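Local coordinates for AT-less polyketide synthase (Streptomyces platensis subsp. rosaceus, PDB 4TKT), which probably catalyses decarboxylative condensation to extend the growing acyl chain in isomigrastatin biosynthesis, as a ketosynthase domain of a modular polyketide synthase lacking integral acyltransferases, at residues N30-R35 and H380-P385; E95-Q100 and E251-V256; G136-E141 and G212-V217. One frame throughout, in Å; residues are numbered along the deposited sequence.

Contact 1 of 3, residues N30-R35 and H380-P385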
loop_
_atom_site.group_PDB
_atom_site.type_symbol
_atom_site.label_atom_id
_atom_site.label_comp_id
_atom_site.label_asym_id
_atom_site.label_seq_id
_atom_site.Cartn_x
_atom_site.Cartn_y
_atom_site.Cartn_z
ATOM N N ASN A 30 -10.368 -7.098 8.454
ATOM C CA ASN A 30 -10.093 -8.501 8.164
ATOM C C ASN A 30 -9.026 -9.080 9.086
ATOM O O ASN A 30 -9.169 -10.193 9.597
ATOM C CB ASN A 30 -9.661 -8.666 6.707
ATOM C CG ASN A 30 -10.770 -8.344 5.732
ATOM O OD1 ASN A 30 -11.858 -7.926 6.127
ATOM N ND2 ASN A 30 -10.500 -8.532 4.446
ATOM N N LEU A 31 -7.956 -8.320 9.290
ATOM C CA LEU A 31 -6.860 -8.745 10.149
ATOM C C LEU A 31 -7.315 -8.883 11.597
ATOM O O LEU A 31 -6.905 -9.804 12.303
ATOM C CB LEU A 31 -5.693 -7.759 10.060
ATOM C CG LEU A 31 -4.869 -7.772 8.773
ATOM C CD1 LEU A 31 -3.847 -6.649 8.791
ATOM C CD2 LEU A 31 -4.184 -9.118 8.590
ATOM N N LEU A 32 -8.165 -7.961 12.034
ATOM C CA LEU A 32 -8.634 -7.955 13.411
ATOM C C LEU A 32 -9.582 -9.118 13.677
ATOM O O LEU A 32 -9.560 -9.712 14.753
ATOM C CB LEU A 32 -9.322 -6.628 13.734
ATOM C CG LEU A 32 -9.765 -6.422 15.181
ATOM C CD1 LEU A 32 -8.616 -6.690 16.140
ATOM C CD2 LEU A 32 -10.297 -5.011 15.366
ATOM N N ALA A 33 -10.402 -9.447 12.685
ATOM C CA ALA A 33 -11.389 -10.511 12.834
ATOM C C ALA A 33 -10.802 -11.886 12.524
ATOM O O ALA A 33 -11.506 -12.895 12.579
ATOM C CB ALA A 33 -12.591 -10.240 11.942
ATOM N N GLY A 34 -9.513 -11.921 12.202
ATOM C CA GLY A 34 -8.836 -13.169 11.889
ATOM C C GLY A 34 -9.428 -13.843 10.668
ATOM O O GLY A 34 -9.512 -15.068 10.597
ATOM N N ARG A 35 -9.836 -13.029 9.701
ATOM C CA ARG A 35 -10.530 -13.527 8.522
ATOM C C ARG A 35 -9.579 -14.158 7.507
ATOM O O ARG A 35 -8.475 -13.660 7.274
ATOM C CB ARG A 35 -11.323 -12.392 7.870
ATOM C CG ARG A 35 -12.222 -12.829 6.726
ATOM C CD ARG A 35 -13.283 -11.782 6.418
ATOM N NE ARG A 35 -14.163 -11.546 7.562
ATOM C CZ ARG A 35 -14.163 -10.433 8.290
ATOM N NH1 ARG A 35 -13.335 -9.441 7.991
ATOM N NH2 ARG A 35 -14.998 -10.309 9.312
ATOM N N HIS A 380 -3.373 1.079 15.909
ATOM C CA HIS A 380 -4.495 0.751 16.778
ATOM C C HIS A 380 -4.039 0.115 18.087
ATOM O O HIS A 380 -4.864 -0.218 18.937
ATOM C CB HIS A 380 -5.472 -0.181 16.058
ATOM C CG HIS A 380 -6.124 0.437 14.861
ATOM N ND1 HIS A 380 -5.787 0.096 13.569
ATOM C CD2 HIS A 380 -7.090 1.381 14.760
ATOM C CE1 HIS A 380 -6.518 0.799 12.724
ATOM N NE2 HIS A 380 -7.317 1.587 13.421
ATOM N N GLY A 381 -2.728 -0.043 18.244
ATOM C CA GLY A 381 -2.164 -0.633 19.446
ATOM C C GLY A 381 -2.728 -2.012 19.727
ATOM O O GLY A 381 -3.069 -2.337 20.864
ATOM N N THR A 382 -2.830 -2.823 18.680
ATOM C CA THR A 382 -3.448 -4.137 18.786
ATOM C C THR A 382 -2.703 -5.177 17.960
ATOM O O THR A 382 -2.416 -4.958 16.785
ATOM C CB THR A 382 -4.919 -4.099 18.326
ATOM O OG1 THR A 382 -5.643 -3.138 19.103
ATOM C CG2 THR A 382 -5.567 -5.466 18.483
ATOM N N LEU A 383 -2.389 -6.306 18.581
ATOM C CA LEU A 383 -1.784 -7.424 17.872
ATOM C C LEU A 383 -2.871 -8.341 17.325
ATOM O O LEU A 383 -3.778 -8.749 18.051
ATOM C CB LEU A 383 -0.842 -8.198 18.792
ATOM C CG LEU A 383 0.375 -7.409 19.276
ATOM C CD1 LEU A 383 1.106 -8.163 20.374
ATOM C CD2 LEU A 383 1.304 -7.122 18.109
ATOM N N VAL A 384 -2.780 -8.658 16.038
ATOM C CA VAL A 384 -3.805 -9.451 15.373
ATOM C C VAL A 384 -3.385 -10.915 15.234
ATOM O O VAL A 384 -2.193 -11.218 15.201
ATOM C CB VAL A 384 -4.135 -8.874 13.982
ATOM C CG1 VAL A 384 -4.855 -7.542 14.122
ATOM C CG2 VAL A 384 -2.874 -8.727 13.158
ATOM N N PRO A 385 -4.368 -11.828 15.165
ATOM C CA PRO A 385 -4.102 -13.268 15.073
ATOM C C PRO A 385 -3.314 -13.691 13.836
ATOM O O PRO A 385 -3.357 -13.023 12.803
ATOM C CB PRO A 385 -5.507 -13.879 15.027
ATOM C CG PRO A 385 -6.377 -12.878 15.678
ATOM C CD PRO A 385 -5.809 -11.549 15.305
HETATM O O HOH W 1 -5.783 -12.299 11.394
#

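Contact 2 of 3, residues E95-Q100 and E251-V256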
loop_
_atom_site.group_PDB
_atom_site.type_symbol
_atom_site.label_atom_id
_atom_site.label_comp_id
_atom_site.label_asym_id
_atom_site.label_seq_id
_atom_site.Cartn_x
_atom_site.Cartn_y
_atom_site.Cartn_z
ATOM N N GLU A 95 0.598 -2.317 -14.097
ATOM C CA GLU A 95 0.849 -0.896 -14.313
ATOM C C GLU A 95 -0.398 -0.080 -13.990
ATOM O O GLU A 95 -0.319 0.974 -13.357
ATOM C CB GLU A 95 1.280 -0.620 -15.755
ATOM C CG GLU A 95 2.430 -1.469 -16.254
ATOM C CD GLU A 95 2.716 -1.243 -17.726
ATOM O OE1 GLU A 95 2.420 -0.135 -18.223
ATOM O OE2 GLU A 95 3.230 -2.170 -18.387
ATOM N N ARG A 96 -1.549 -0.573 -14.434
ATOM C CA ARG A 96 -2.810 0.129 -14.232
ATOM C C ARG A 96 -3.140 0.280 -12.752
ATOM O O ARG A 96 -3.474 1.372 -12.293
ATOM C CB ARG A 96 -3.951 -0.596 -14.951
ATOM C CG ARG A 96 -3.852 -0.573 -16.472
ATOM C CD ARG A 96 -5.111 -1.149 -17.104
ATOM N NE ARG A 96 -4.857 -2.384 -17.838
ATOM C CZ ARG A 96 -5.773 -3.319 -18.063
ATOM N NH1 ARG A 96 -7.004 -3.170 -17.596
ATOM N NH2 ARG A 96 -5.458 -4.410 -18.747
ATOM N N LEU A 97 -3.032 -0.814 -12.004
ATOM C CA LEU A 97 -3.392 -0.797 -10.591
ATOM C C LEU A 97 -2.389 -0.018 -9.744
ATOM O O LEU A 97 -2.746 0.532 -8.702
ATOM C CB LEU A 97 -3.529 -2.223 -10.051
ATOM C CG LEU A 97 -4.676 -3.055 -10.630
ATOM C CD1 LEU A 97 -5.003 -4.232 -9.723
ATOM C CD2 LEU A 97 -5.906 -2.198 -10.858
ATOM N N PHE A 98 -1.136 0.031 -10.185
ATOM C CA PHE A 98 -0.122 0.755 -9.432
ATOM C C PHE A 98 -0.295 2.254 -9.633
ATOM O O PHE A 98 -0.046 3.042 -8.720
ATOM C CB PHE A 98 1.287 0.318 -9.835
ATOM C CG PHE A 98 2.351 0.754 -8.866
ATOM C CD1 PHE A 98 2.344 0.292 -7.558
ATOM C CD2 PHE A 98 3.352 1.626 -9.258
ATOM C CE1 PHE A 98 3.317 0.691 -6.659
ATOM C CE2 PHE A 98 4.331 2.029 -8.366
ATOM C CZ PHE A 98 4.314 1.560 -7.063
ATOM N N LEU A 99 -0.725 2.644 -10.829
ATOM C CA LEU A 99 -1.079 4.035 -11.091
ATOM C C LEU A 99 -2.135 4.511 -10.102
ATOM O O LEU A 99 -1.984 5.559 -9.477
ATOM C CB LEU A 99 -1.586 4.208 -12.524
ATOM C CG LEU A 99 -0.567 4.657 -13.571
ATOM C CD1 LEU A 99 -1.193 4.669 -14.955
ATOM C CD2 LEU A 99 -0.017 6.030 -13.219
ATOM N N GLN A 100 -3.199 3.726 -9.960
ATOM C CA GLN A 100 -4.295 4.071 -9.061
ATOM C C GLN A 100 -3.841 4.037 -7.604
ATOM O O GLN A 100 -4.260 4.859 -6.791
ATOM C CB GLN A 100 -5.479 3.127 -9.284
ATOM C CG GLN A 100 -6.122 3.293 -10.657
ATOM C CD GLN A 100 -7.352 2.427 -10.853
ATOM O OE1 GLN A 100 -7.559 1.448 -10.136
ATOM N NE2 GLN A 100 -8.178 2.787 -11.830
ATOM N N GLU A 251 -2.716 -11.950 -4.708
ATOM C CA GLU A 251 -2.618 -10.698 -5.452
ATOM C C GLU A 251 -2.588 -9.504 -4.507
ATOM O O GLU A 251 -3.162 -9.555 -3.425
ATOM C CB GLU A 251 -3.788 -10.553 -6.426
ATOM C CG GLU A 251 -3.761 -11.516 -7.593
ATOM C CD GLU A 251 -4.944 -11.329 -8.519
ATOM O OE1 GLU A 251 -6.028 -10.938 -8.034
ATOM O OE2 GLU A 251 -4.790 -11.567 -9.734
ATOM N N GLY A 252 -1.929 -8.425 -4.917
ATOM C CA GLY A 252 -1.872 -7.241 -4.082
ATOM C C GLY A 252 -1.144 -6.066 -4.698
ATOM O O GLY A 252 -0.207 -6.236 -5.477
ATOM N N VAL A 253 -1.594 -4.864 -4.353
ATOM C CA VAL A 253 -0.934 -3.631 -4.766
ATOM C C VAL A 253 -0.848 -2.693 -3.571
ATOM O O VAL A 253 -1.854 -2.437 -2.913
ATOM C CB VAL A 253 -1.679 -2.912 -5.909
ATOM C CG1 VAL A 253 -0.809 -1.809 -6.487
ATOM C CG2 VAL A 253 -2.087 -3.889 -6.999
ATOM N N GLY A 254 0.341 -2.179 -3.288
ATOM C CA GLY A 254 0.511 -1.276 -2.165
ATOM C C GLY A 254 1.653 -0.308 -2.373
ATOM O O GLY A 254 2.546 -0.556 -3.186
ATOM N N ALA A 255 1.625 0.800 -1.638
ATOM C CA ALA A 255 2.688 1.796 -1.719
ATOM C C ALA A 255 2.738 2.682 -0.479
ATOM O O ALA A 255 1.743 2.839 0.228
ATOM C CB ALA A 255 2.517 2.651 -2.961
ATOM N N VAL A 256 3.910 3.247 -0.219
ATOM C CA VAL A 256 4.072 4.236 0.836
ATOM C C VAL A 256 4.778 5.467 0.286
ATOM O O VAL A 256 5.605 5.367 -0.621
ATOM C CB VAL A 256 4.875 3.684 2.031
ATOM C CG1 VAL A 256 4.019 2.756 2.865
ATOM C CG2 VAL A 256 6.128 2.975 1.550
#

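Contact 3 of 3, residues G136-E141 and G212-V217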
loop_
_atom_site.group_PDB
_atom_site.type_symbol
_atom_site.label_atom_id
_atom_site.label_comp_id
_atom_site.label_asym_id
_atom_site.label_seq_id
_atom_site.Cartn_x
_atom_site.Cartn_y
_atom_site.Cartn_z
ATOM N N GLY A 136 8.393 -2.590 -6.851
ATOM C CA GLY A 136 8.823 -3.972 -6.858
ATOM C C GLY A 136 7.818 -4.853 -7.572
ATOM O O GLY A 136 6.625 -4.816 -7.270
ATOM N N ALA A 137 8.300 -5.638 -8.529
ATOM C CA ALA A 137 7.457 -6.582 -9.254
ATOM C C ALA A 137 8.327 -7.686 -9.836
ATOM O O ALA A 137 9.517 -7.480 -10.057
ATOM C CB ALA A 137 6.680 -5.880 -10.345
HETATM N N MSE A 138 7.740 -8.852 -10.090
HETATM C CA MSE A 138 8.530 -9.979 -10.574
HETATM C C MSE A 138 7.910 -10.738 -11.751
HETATM O O MSE A 138 8.595 -11.524 -12.402
HETATM C CB MSE A 138 8.798 -10.957 -9.430
HETATM C CG MSE A 138 7.557 -11.599 -8.830
HETATM SE SE MSE A 138 7.992 -12.937 -7.464
HETATM C CE MSE A 138 8.886 -14.257 -8.583
ATOM N N TYR A 139 6.631 -10.508 -12.029
ATOM C CA TYR A 139 5.960 -11.223 -13.117
ATOM C C TYR A 139 5.560 -10.312 -14.268
ATOM O O TYR A 139 5.088 -9.198 -14.053
ATOM C CB TYR A 139 4.710 -11.943 -12.605
ATOM C CG TYR A 139 4.986 -13.103 -11.680
ATOM C CD1 TYR A 139 5.560 -14.273 -12.159
ATOM C CD2 TYR A 139 4.654 -13.036 -10.333
ATOM C CE1 TYR A 139 5.811 -15.343 -11.317
ATOM C CE2 TYR A 139 4.900 -14.099 -9.482
ATOM C CZ TYR A 139 5.479 -15.251 -9.981
ATOM O OH TYR A 139 5.730 -16.313 -9.144
ATOM N N SER A 140 5.747 -10.804 -15.489
ATOM C CA SER A 140 5.238 -10.140 -16.685
ATOM C C SER A 140 4.379 -11.110 -17.479
ATOM O O SER A 140 4.748 -11.515 -18.579
ATOM C CB SER A 140 6.378 -9.618 -17.555
ATOM O OG SER A 140 7.049 -8.548 -16.920
ATOM N N GLU A 141 3.232 -11.473 -16.916
ATOM C CA GLU A 141 2.407 -12.541 -17.469
ATOM C C GLU A 141 1.416 -12.097 -18.541
ATOM O O GLU A 141 1.084 -12.882 -19.428
ATOM C CB GLU A 141 1.642 -13.233 -16.347
ATOM C CG GLU A 141 2.515 -14.043 -15.417
ATOM C CD GLU A 141 1.700 -14.824 -14.408
ATOM O OE1 GLU A 141 0.791 -14.227 -13.784
ATOM O OE2 GLU A 141 1.961 -16.036 -14.253
ATOM N N GLY A 212 5.019 -2.213 -4.016
ATOM C CA GLY A 212 5.096 -3.418 -4.817
ATOM C C GLY A 212 3.751 -3.786 -5.409
ATOM O O GLY A 212 2.704 -3.379 -4.909
ATOM N N VAL A 213 3.780 -4.558 -6.487
ATOM C CA VAL A 213 2.561 -5.005 -7.137
ATOM C C VAL A 213 2.722 -6.446 -7.606
ATOM O O VAL A 213 3.775 -6.833 -8.116
ATOM C CB VAL A 213 2.186 -4.093 -8.329
ATOM C CG1 VAL A 213 3.359 -3.945 -9.288
ATOM C CG2 VAL A 213 0.955 -4.621 -9.052
ATOM N N ASN A 214 1.681 -7.246 -7.410
ATOM C CA ASN A 214 1.701 -8.626 -7.860
ATOM C C ASN A 214 0.307 -9.130 -8.197
ATOM O O ASN A 214 -0.586 -9.113 -7.352
ATOM C CB ASN A 214 2.337 -9.517 -6.795
ATOM C CG ASN A 214 2.483 -10.950 -7.253
ATOM O OD1 ASN A 214 3.388 -11.278 -8.016
ATOM N ND2 ASN A 214 1.591 -11.816 -6.787
ATOM N N LEU A 215 0.127 -9.578 -9.436
ATOM C CA LEU A 215 -1.163 -10.094 -9.879
ATOM C C LEU A 215 -1.037 -11.506 -10.438
ATOM O O LEU A 215 0.033 -11.912 -10.895
ATOM C CB LEU A 215 -1.777 -9.168 -10.933
ATOM C CG LEU A 215 -2.051 -7.729 -10.490
ATOM C CD1 LEU A 215 -2.667 -6.918 -11.621
ATOM C CD2 LEU A 215 -2.944 -7.702 -9.255
ATOM N N SER A 216 -2.136 -12.251 -10.394
ATOM C CA SER A 216 -2.176 -13.590 -10.965
ATOM C C SER A 216 -3.128 -13.612 -12.153
ATOM O O SER A 216 -4.277 -14.032 -12.030
ATOM C CB SER A 216 -2.607 -14.619 -9.917
ATOM O OG SER A 216 -1.697 -14.661 -8.830
ATOM N N VAL A 217 -2.642 -13.166 -13.306
ATOM C CA VAL A 217 -3.505 -12.958 -14.463
ATOM C C VAL A 217 -3.471 -14.117 -15.456
ATOM O O VAL A 217 -4.244 -14.147 -16.413
ATOM C CB VAL A 217 -3.122 -11.663 -15.202
ATOM C CG1 VAL A 217 -2.981 -10.514 -14.213
ATOM C CG2 VAL A 217 -1.831 -11.858 -15.959
HETATM O O HOH W 2 4.554 -9.318 -10.297
HETATM O O HOH W 3 1.028 -11.375 -13.602
#

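Contact 1 of 3, residues N30-R35 and H380-P385
Leu31 meets residues 380-385 chiefly through its carbonyl oxygen, O, which lies 3.4 Å from Val384 CB and also touches Pro385 CD. Leu31 O takes a hydrogen bond of 2.9 Å from water 1, whose other proton goes to Pro385 O, also 2.9 Å away, so a single water ties the last helical turn to the chain beyond the short strand. Next, Leu32 CA sits against Val384 CG1 at 3.9 Å. The Leu32 side chain starts off pointing away, yet Leu32 CD1 returns to meet Thr382 CG2 at 4.0 Å, the two side chains crossing at about a right angle. Helix 24-32 ends in a Schellman motif, with Gly34 at positive phi and Arg35 N bonded to Asn30 O at 2.9 Å; a second Schellman motif, at Gly381, closes helix 366-380 just before strand 382-383. With OG1 beside the backbone N (chi1 -57°), Thr382 turns its CG2 methyl anti to that N, against Leu32, while OG1 donates to His380 O from above the carbonyl plane. A glycine here would probably leave Leu32 CD1 without its methyl partner and His380 O without the hydroxyl. Arg35 NH1 reaches back to make a weak hydrogen bond to Asn30 OD1.

Contact 2 of 3, residues E95-Q100 and E251-V256
Val253 projects from its strand into the angle between Leu97 and Phe98, and its two methyls divide the work. Val253 CG2 lies alongside Leu97, 3.8 Å from Leu97 CB and 4.0 Å from the Leu97 CD1 methyl, with the two side chains at about a right angle. Val253 CG1, anti to the backbone N (chi1 -168°), turns instead to the helix backbone and the aromatic ring, reaching Leu97 O at 3.8 Å and Phe98 CD1 at 3.9 Å. The phenyl group therefore meets the valine with its rim rather than its face. Phe98 CG is anti to its own backbone N (chi1 -165°), which swings the ring along the strand. There Phe98 CE1 comes 3.8 Å from Gly254 O, which again lies near the ring plane, and 4.3 Å from Ala255 CB, placed obliquely to the ring. Val253 and Ala255 both point to the helix, as alternate residues of an extended strand do; the side chains that meet are apolar, with the carbonyl oxygens of Leu97 and Gly254 touching methyl and ring edge. The axes of helix 95-100 and strand 252-256 approach to 8.2 Å at an angle of 38°, a helix laid on a sheet of the thiolase fold. Strand 252-260 runs between strands 208-214 and 9-17; Leu97 also touches Arg17 of the latter, while Phe98 packs on Ile165 and Val169 of helix 163-173.

Contact 3 of 3, residues G136-E141 and G212-V217
Glu141 and Val217 close one end of this contact, and Gly136 pairs with Gly212 at the other. The Glu141 side chain leaves with CG anti to the carbonyl carbon (chi1 -69°) and then runs extended; Glu141 CB packs 3.8 Å from Val217 CG2, and the carboxylate reaches across to the backbone of 212-217. Glu141 OE1 does not grip that backbone directly: water 3 lies between, donating to Glu141 OE1 and to Leu215 O, 2.9 Å from each. Gly136 belongs to the sheet proper. Gly136 O accepts from Val213 N at 3.0 Å with an N-H...O angle of 160°, and Gly212 CA adds a CA-H...O contact of 3.2 Å to Gly136 O. Here strands 129-136 and 208-214 form a parallel bridge at the edge of regular pairing in the thiolase-fold sheet, both positions being glycine. Beyond it Ala137 CB meets Val213 CG1 at 4.0 Å, and regular pairing ends. In the middle of the contact, Asn214 OD1 sits at the ring edge of Tyr139, 3.2 Å from Tyr139 CD2, with amide and ring planes 51° apart. Water 2 accepts from Tyr139 N at 3.0 Å and can donate to Asn214 OD1. Asn214 ND2 bonds to Gly250 O, Tyr139 OH to Glu363, and Lys221 makes a cation-pi contact with the tyrosine. Lys221 also bonds to Leu215 O and touches Glu141, so its charge would probably favour an ionised carboxylate there, and water and lysine take over from direct backbone pairing beyond the bridge.

Overall arrangement
Contacts 2 and 3 lie in the buried interior of the ketosynthase and share one sheet: strands 252-260 and 208-214 are neighbours, joined where Gly252 N approaches Asn214 O at 2.9 Å and Glu251 OE2 approaches Ser216 N at 2.8 Å, both probable hydrogen bonds. Contact 2 sets a helix on this sheet through apolar side chains, whereas contact 3 follows the strand ends into loops and becomes polar and water-mediated. Contact 1 is partly exposed, its centre about 23 Å from that of contact 2. Joining the end of helix 24-32 to strand 382-383 and the residues after it, it relies on a helix-end carbonyl packed on Val384 and Pro385, methyl contacts and one bridging water.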